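Local coordinates for inositol monophosphatase family protein (Staphylococcus aureus subsp. aureus MSSA476, PDB 4I3Y) that probably hydrolyses inositol monophosphates to inositol and phosphate as a magnesium-dependent phosphatase that lithium inhibits, at residues A[136-150]-A[218-230]. Numbering follows the deposited sequence.
Sequences KAIRGEGAFCNGIKM and AQFLFAELLNLKM
Phe222 lays its ring across Ala137 and carries much of this contact. Its CB only sets the ring's direction. At chi1 -74° CG lies anti to the carbonyl carbon, which turns the ring from helix 219-225 toward the sheet. CG is 4.1 Å from Ala137 CB. CD1 touches the same methyl and also Ala143 CB. CD2 and CE2 lie against that methyl too. CE1 and CZ, at the tip, come against the backbone of Lys136, with CZ 3.5 Å from Lys136 C. Lys136 N sits at the ring edge, in plane. Ala137 CB is over the ring centre, 3.8 Å from the Phe222 centroid and 5° off the normal, a CH-pi contact. Met150 SD approaches CE1 obliquely.

Leucines pack beside the ring. Leu221 puts CG on Ala137 CB and CD2 3.5 Å from Ala137 O. Leu225 reaches with CD1 to Ile138 O and Gly142 C, at the classic beta bulge where Glu141 and Gly142 both face Ile138. Leu226, just past the helix, splits its branches: CD1 meets Ala143 CB and CD2 meets Met150 CB at 3.9 Å. Ala137 and Ala143 are small, which is consistent with the close approach of the helix; its axis passes 8.1 Å from that of strand 136-138.

At one margin Arg139 forms a salt bridge with Glu224, their planes 63° apart. Arg139 NH1 donates to Glu224 OE1 over 3.1 Å, a bent bond arriving from above the carboxylate plane. The fit at NH2 is doubtful. NH1 also bonds to Pro121 O, which ties the guanidinium to the neighbouring strand. Helix 191-200 adds Met196 against Phe222 and Ala199 against Leu226. The pattern is a helix packed across antiparallel strands at one end of the large mixed sheet, part of the layered alpha/beta fold of inositol monophosphatases.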
# COMPACT_ATOMS: atom_id res chain seq x y z
N LYS A 136 -0.16 -7.55 17.59
CA LYS A 136 0.69 -8.02 18.70
C LYS A 136 0.76 -9.53 18.71
O LYS A 136 -0.18 -10.19 18.25
CB LYS A 136 0.20 -7.49 20.05
CG LYS A 136 -1.15 -8.06 20.48
CD LYS A 136 -1.52 -7.53 21.87
CE LYS A 136 -2.77 -8.25 22.43
NZ LYS A 136 -3.04 -7.66 23.78
N ALA A 137 1.88 -10.05 19.21
CA ALA A 137 2.12 -11.47 19.38
C ALA A 137 2.58 -11.70 20.84
O ALA A 137 3.46 -10.97 21.35
CB ALA A 137 3.17 -11.93 18.41
N ILE A 138 1.94 -12.67 21.51
CA ILE A 138 2.24 -13.02 22.90
C ILE A 138 2.40 -14.50 23.05
O ILE A 138 1.45 -15.25 22.76
CB ILE A 138 1.12 -12.61 23.88
CG1 ILE A 138 0.96 -11.10 23.90
CG2 ILE A 138 1.37 -13.24 25.28
CD1 ILE A 138 -0.30 -10.65 23.25
N ARG A 139 3.60 -14.92 23.47
CA ARG A 139 3.93 -16.35 23.57
C ARG A 139 2.96 -17.00 24.55
O ARG A 139 2.85 -16.54 25.65
CB ARG A 139 5.38 -16.50 24.03
CG ARG A 139 5.97 -17.89 24.21
CD ARG A 139 7.50 -17.77 23.94
NE ARG A 139 7.70 -18.80 22.97
CZ ARG A 139 8.26 -18.80 21.80
NH1 ARG A 139 9.00 -17.84 21.26
NH2 ARG A 139 8.13 -19.93 21.20
N GLY A 140 2.22 -18.02 24.12
CA GLY A 140 1.27 -18.69 25.00
C GLY A 140 -0.18 -18.26 24.72
O GLY A 140 -1.09 -19.06 24.87
N GLU A 141 -0.38 -17.02 24.27
CA GLU A 141 -1.72 -16.49 23.98
C GLU A 141 -2.07 -16.48 22.48
O GLU A 141 -3.19 -16.80 22.12
CB GLU A 141 -1.81 -15.07 24.46
CG GLU A 141 -2.56 -14.78 25.74
CD GLU A 141 -2.76 -13.27 25.92
OE1 GLU A 141 -3.78 -12.74 25.42
OE2 GLU A 141 -1.92 -12.59 26.57
N GLY A 142 -1.15 -16.02 21.62
CA GLY A 142 -1.31 -15.98 20.16
C GLY A 142 -1.02 -14.58 19.60
O GLY A 142 -0.40 -13.73 20.27
N ALA A 143 -1.45 -14.37 18.36
CA ALA A 143 -1.24 -13.11 17.64
C ALA A 143 -2.57 -12.45 17.39
O ALA A 143 -3.55 -13.15 17.12
CB ALA A 143 -0.46 -13.33 16.34
N PHE A 144 -2.59 -11.11 17.51
CA PHE A 144 -3.83 -10.33 17.46
C PHE A 144 -3.66 -9.06 16.62
O PHE A 144 -2.58 -8.48 16.55
CB PHE A 144 -4.28 -9.93 18.90
CG PHE A 144 -4.50 -11.10 19.79
CD1 PHE A 144 -5.78 -11.65 19.94
CD2 PHE A 144 -3.41 -11.69 20.46
CE1 PHE A 144 -5.99 -12.77 20.76
CE2 PHE A 144 -3.61 -12.79 21.30
CZ PHE A 144 -4.91 -13.34 21.42
N CYS A 145 -4.74 -8.62 15.99
CA CYS A 145 -4.78 -7.26 15.40
C CYS A 145 -5.91 -6.57 16.11
O CYS A 145 -7.08 -6.99 16.00
CB CYS A 145 -5.01 -7.29 13.90
SG CYS A 145 -5.12 -5.63 13.17
N ASN A 146 -5.59 -5.53 16.88
CA ASN A 146 -6.60 -4.88 17.76
C ASN A 146 -7.36 -5.90 18.55
O ASN A 146 -8.59 -5.84 18.63
CB ASN A 146 -7.58 -4.01 16.99
CG ASN A 146 -6.90 -2.77 16.44
OD1 ASN A 146 -5.86 -2.37 16.99
ND2 ASN A 146 -7.47 -2.13 15.39
N GLY A 147 -6.66 -6.87 19.10
CA GLY A 147 -7.43 -7.89 19.82
C GLY A 147 -8.35 -8.83 19.03
O GLY A 147 -8.97 -9.70 19.62
N ILE A 148 -8.44 -8.70 17.71
CA ILE A 148 -9.01 -9.81 16.95
C ILE A 148 -7.87 -10.83 16.71
O ILE A 148 -6.84 -10.44 16.25
CB ILE A 148 -9.65 -9.29 15.66
CG1 ILE A 148 -10.99 -8.54 16.01
CG2 ILE A 148 -9.85 -10.41 14.67
CD1 ILE A 148 -11.30 -7.27 15.20
N LYS A 149 -8.05 -12.13 17.03
CA LYS A 149 -6.97 -13.11 17.00
C LYS A 149 -6.68 -13.53 15.55
O LYS A 149 -7.60 -13.85 14.81
CB LYS A 149 -7.26 -14.36 17.89
CG LYS A 149 -6.08 -15.32 18.15
CD LYS A 149 -6.50 -16.44 19.16
CE LYS A 149 -5.36 -17.41 19.49
NZ LYS A 149 -4.75 -17.91 18.21
N MET A 150 -5.41 -13.48 15.15
CA MET A 150 -4.96 -13.95 13.85
C MET A 150 -4.73 -15.46 13.85
O MET A 150 -4.29 -16.01 14.87
CB MET A 150 -3.65 -13.22 13.51
CG MET A 150 -3.77 -11.71 13.46
SD MET A 150 -2.19 -10.76 13.40
CE MET A 150 -1.79 -11.08 11.67
N ALA A 218 10.11 -7.82 15.59
CA ALA A 218 8.81 -8.34 16.03
C ALA A 218 8.36 -9.57 15.25
O ALA A 218 7.59 -10.41 15.77
CB ALA A 218 7.76 -7.25 15.87
N GLN A 219 8.79 -9.64 13.99
CA GLN A 219 8.31 -10.62 13.07
C GLN A 219 8.64 -12.08 13.46
O GLN A 219 7.87 -13.01 13.12
CB GLN A 219 8.84 -10.32 11.66
CG GLN A 219 8.23 -9.09 10.98
CD GLN A 219 9.01 -7.82 11.24
OE1 GLN A 219 9.32 -7.47 12.41
NE2 GLN A 219 9.25 -7.04 10.17
N PHE A 220 9.77 -12.29 14.17
CA PHE A 220 10.11 -13.66 14.65
C PHE A 220 8.96 -14.31 15.34
O PHE A 220 8.62 -15.44 15.04
CB PHE A 220 11.29 -13.67 15.63
CG PHE A 220 12.64 -13.34 14.99
CD1 PHE A 220 13.39 -14.34 14.37
CD2 PHE A 220 13.16 -12.04 15.05
CE1 PHE A 220 14.62 -14.01 13.80
CE2 PHE A 220 14.37 -11.72 14.47
CZ PHE A 220 15.10 -12.72 13.82
N LEU A 221 8.37 -13.63 16.32
CA LEU A 221 7.32 -14.32 17.10
C LEU A 221 6.04 -14.47 16.28
O LEU A 221 5.33 -15.51 16.40
CB LEU A 221 7.09 -13.58 18.43
CG LEU A 221 6.07 -14.18 19.37
CD1 LEU A 221 6.52 -15.57 19.71
CD2 LEU A 221 5.94 -13.32 20.64
N PHE A 222 5.75 -13.47 15.41
CA PHE A 222 4.62 -13.63 14.50
C PHE A 222 4.80 -14.87 13.63
O PHE A 222 3.83 -15.60 13.41
CB PHE A 222 4.39 -12.37 13.65
CG PHE A 222 3.76 -11.21 14.42
CD1 PHE A 222 2.36 -11.11 14.55
CD2 PHE A 222 4.53 -10.21 14.97
CE1 PHE A 222 1.79 -10.07 15.27
CE2 PHE A 222 3.97 -9.15 15.69
CZ PHE A 222 2.59 -9.06 15.82
N ALA A 223 6.01 -15.09 13.11
CA ALA A 223 6.27 -16.18 12.17
C ALA A 223 6.13 -17.53 12.91
O ALA A 223 5.46 -18.44 12.43
CB ALA A 223 7.67 -16.04 11.55
N GLU A 224 6.67 -17.59 14.13
CA GLU A 224 6.49 -18.82 14.93
C GLU A 224 5.00 -19.11 15.23
O GLU A 224 4.52 -20.22 14.99
CB GLU A 224 7.24 -18.64 16.25
CG GLU A 224 7.10 -19.83 17.20
CD GLU A 224 8.14 -19.80 18.28
OE1 GLU A 224 8.94 -18.86 18.34
OE2 GLU A 224 8.14 -20.74 19.09
N LEU A 225 4.24 -18.11 15.70
CA LEU A 225 2.89 -18.40 16.19
C LEU A 225 1.91 -18.64 15.03
O LEU A 225 0.90 -19.32 15.20
CB LEU A 225 2.39 -17.27 17.10
CG LEU A 225 3.20 -17.03 18.40
CD1 LEU A 225 2.40 -16.13 19.31
CD2 LEU A 225 3.61 -18.35 19.11
N LEU A 226 2.20 -18.07 13.87
CA LEU A 226 1.31 -18.21 12.72
C LEU A 226 1.87 -19.17 11.64
O LEU A 226 1.38 -19.19 10.52
CB LEU A 226 1.04 -16.81 12.09
CG LEU A 226 0.31 -15.84 13.04
CD1 LEU A 226 0.47 -14.37 12.61
CD2 LEU A 226 -1.15 -16.24 13.23
N ASN A 227 2.93 -19.94 11.98
CA ASN A 227 3.44 -20.97 11.05
C ASN A 227 3.97 -20.39 9.72
O ASN A 227 3.73 -20.96 8.62
CB ASN A 227 2.41 -22.09 10.81
CG ASN A 227 3.07 -23.38 10.33
OD1 ASN A 227 4.29 -23.54 10.51
ND2 ASN A 227 2.32 -24.28 9.64
N LEU A 228 4.67 -19.26 9.81
CA LEU A 228 5.29 -18.63 8.62
C LEU A 228 6.73 -19.04 8.58
O LEU A 228 7.26 -19.33 9.64
CB LEU A 228 5.26 -17.09 8.73
CG LEU A 228 3.88 -16.44 9.04
CD1 LEU A 228 4.00 -14.94 9.17
CD2 LEU A 228 2.81 -16.83 8.01
N LYS A 229 7.37 -19.02 7.40
CA LYS A 229 8.81 -19.19 7.31
C LYS A 229 9.47 -17.84 7.38
O LYS A 229 9.09 -16.93 6.61
CB LYS A 229 9.22 -19.88 5.99
CG LYS A 229 8.58 -21.22 5.78
CD LYS A 229 9.06 -22.23 6.82
CE LYS A 229 8.56 -23.63 6.53
NZ LYS A 229 8.83 -24.53 7.69
N MET A 230 10.42 -17.67 8.31
CA MET A 230 11.20 -16.46 8.36
C MET A 230 12.64 -16.88 8.49
O MET A 230 13.01 -17.51 9.50
CB MET A 230 10.79 -15.57 9.51
CG MET A 230 11.67 -14.34 9.71
SD MET A 230 10.99 -13.27 11.03
CE MET A 230 12.36 -12.16 11.23